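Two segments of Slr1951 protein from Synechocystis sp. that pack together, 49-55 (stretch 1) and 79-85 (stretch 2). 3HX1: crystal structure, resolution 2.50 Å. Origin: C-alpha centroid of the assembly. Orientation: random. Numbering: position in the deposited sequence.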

# COMPACT_ATOMS: atom_id res chain seq x y z
N VAL A 49 8.36 -6.62 5.07
CA VAL A 49 7.02 -6.71 4.51
C VAL A 49 6.59 -8.17 4.38
O VAL A 49 7.32 -9.00 3.84
CB VAL A 49 6.96 -6.07 3.11
CG1 VAL A 49 5.64 -6.40 2.44
CG2 VAL A 49 7.14 -4.57 3.25
N SER A 50 5.41 -8.48 4.89
CA SER A 50 4.90 -9.84 4.81
C SER A 50 4.64 -10.23 3.35
O SER A 50 4.57 -9.37 2.47
CB SER A 50 3.60 -9.97 5.61
OG SER A 50 3.82 -9.67 6.98
N ARG A 51 4.50 -11.53 3.11
CA ARG A 51 4.24 -12.01 1.76
C ARG A 51 3.06 -11.27 1.17
O ARG A 51 3.11 -10.85 0.02
CB ARG A 51 4.01 -13.52 1.78
CG ARG A 51 5.32 -14.23 2.04
CD ARG A 51 5.21 -15.73 2.12
NE ARG A 51 6.54 -16.31 2.19
CZ ARG A 51 6.80 -17.60 2.39
NH1 ARG A 51 5.79 -18.45 2.55
NH2 ARG A 51 8.06 -18.03 2.44
N ILE A 52 2.02 -11.11 1.99
CA ILE A 52 0.81 -10.37 1.62
C ILE A 52 0.57 -9.51 2.85
O ILE A 52 0.04 -9.98 3.86
CB ILE A 52 -0.42 -11.29 1.40
CG1 ILE A 52 -0.15 -12.30 0.28
CG2 ILE A 52 -1.62 -10.43 1.06
CD1 ILE A 52 -0.15 -11.73 -1.14
N HIS A 53 0.98 -8.25 2.76
CA HIS A 53 0.89 -7.30 3.87
C HIS A 53 -0.44 -6.57 4.03
O HIS A 53 -0.83 -6.22 5.15
CB HIS A 53 2.01 -6.28 3.72
CG HIS A 53 2.42 -5.64 5.01
ND1 HIS A 53 3.52 -6.06 5.73
CD2 HIS A 53 1.88 -4.61 5.71
CE1 HIS A 53 3.64 -5.32 6.82
NE2 HIS A 53 2.66 -4.43 6.82
N ALA A 54 -1.13 -6.30 2.93
CA ALA A 54 -2.38 -5.59 3.03
C ALA A 54 -3.20 -5.70 1.75
O ALA A 54 -2.83 -6.42 0.83
CB ALA A 54 -2.11 -4.13 3.34
N VAL A 55 -4.33 -5.00 1.73
CA VAL A 55 -5.20 -4.98 0.55
C VAL A 55 -5.78 -3.58 0.32
O VAL A 55 -5.95 -2.80 1.25
CB VAL A 55 -6.37 -5.98 0.68
CG1 VAL A 55 -5.83 -7.38 0.83
CG2 VAL A 55 -7.24 -5.60 1.86
N SER A 79 -3.03 -10.55 9.76
CA SER A 79 -2.15 -9.40 9.70
C SER A 79 -0.70 -9.74 9.97
O SER A 79 -0.37 -10.86 10.36
CB SER A 79 -2.64 -8.34 10.69
OG SER A 79 -3.11 -8.94 11.89
N SER A 80 0.17 -8.76 9.75
CA SER A 80 1.61 -8.88 9.94
C SER A 80 1.96 -8.36 11.33
O SER A 80 1.06 -8.03 12.10
CB SER A 80 2.31 -8.05 8.88
OG SER A 80 1.57 -6.85 8.62
N VAL A 81 3.25 -8.28 11.65
CA VAL A 81 3.64 -7.76 12.96
C VAL A 81 3.63 -6.24 12.85
O VAL A 81 3.00 -5.55 13.65
CB VAL A 81 5.05 -8.26 13.41
CG1 VAL A 81 6.16 -7.41 12.80
CG2 VAL A 81 5.13 -8.25 14.93
N ASN A 82 4.33 -5.72 11.84
CA ASN A 82 4.37 -4.29 11.59
C ASN A 82 3.21 -4.07 10.64
O ASN A 82 3.21 -4.59 9.52
CB ASN A 82 5.68 -3.90 10.93
N GLY A 83 2.20 -3.34 11.08
CA GLY A 83 1.06 -3.12 10.21
C GLY A 83 1.26 -1.95 9.27
O GLY A 83 2.24 -1.89 8.53
N LEU A 84 0.32 -1.03 9.31
CA LEU A 84 0.38 0.14 8.46
C LEU A 84 0.52 1.33 9.39
O LEU A 84 -0.37 1.61 10.21
CB LEU A 84 -0.91 0.25 7.64
CG LEU A 84 -1.34 -1.06 6.97
CD1 LEU A 84 -2.63 -0.85 6.20
CD2 LEU A 84 -0.23 -1.53 6.04
N MSE A 85 1.64 2.03 9.29
CA MSE A 85 1.88 3.19 10.14
C MSE A 85 1.72 4.47 9.35
O MSE A 85 2.41 4.70 8.36
CB MSE A 85 3.27 3.12 10.74
CG MSE A 85 3.53 4.15 11.80
SE MSE A 85 5.15 3.67 12.72
CE MSE A 85 6.45 4.36 11.46

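The contact between these two segments of Slr1951 is a small, histidine-centred junction between loops, in which one imidazole ring ties two turns of chain together by a hydrogen bond to a backbone carbonyl, while a serine lies over one face and a leucine touches its edge. It illustrates a general principle: a buried histidine can link two irregular segments between which no main-chain hydrogen bonds run.

The backbones do not run side by side as paired strands. Their closest CA atoms are those of S50 and S80, 6.2 Å apart, and no main-chain to main-chain hydrogen bond crosses between them. Most of both segments is loop; A54 and V55 begin a strand that continues later in the chain, and the second segment likewise leads into a strand by M85. Side chains make most of the approach, and the surface buried between the segments is modest, 241 Å² summed over both sides. H53 contributes the largest share.

The CA-to-CB bond of H53 points sideways to the second segment, yet a t rotamer at chi1 brings the ring close to it. The two ring nitrogens then serve complementary roles. H53 ND1 accepts a hydrogen bond from S50 N, at 3.2 Å with a nearly straight N-H...acceptor angle of 165°, so the first loop folds back on its own histidine. NE2 of H53 donates to the carbonyl O of G83 at 3.1 Å, with an angle of 163°. An imidazole with its proton on NE2 and a lone pair on ND1 suits this arrangement exactly: one end of the ring is held by its own segment, the other reaches across. Since the acceptor is a main-chain oxygen, the link engages the main chain of the second loop rather than a side chain. At G83 itself a CB would point away from the first segment, and there is room for one.

S80 lies over one face of the H53 ring. S80 CB lies 4.1 Å from the centroid of the H53 ring and 29° off the ring normal, a CH-pi contact in which a carbon next to an electronegative oxygen meets the aromatic electron cloud. S80 OG lies over the same face, 3.1 Å from H53 CE1, and donates within its own segment to N82 O at 2.9 Å, although the position of that carbonyl is less certain in the model. The same serine is also approached by S50, whose OG comes to 2.9 Å from S80 CB, a tight approach. Both CA-to-CB bonds point toward the opposing segment here, where the CA atoms are closest.

Apolar packing completes the junction. L84 CD2 lies 3.7 Å from H53 CD2, near the plane of the ring, and 4.2 Å from A54 CB. The leucine's CA-to-CB bond points sideways, but the end of its side chain comes nearer, placing a methyl group against both residues. Polar and apolar contacts thus meet around a single ring.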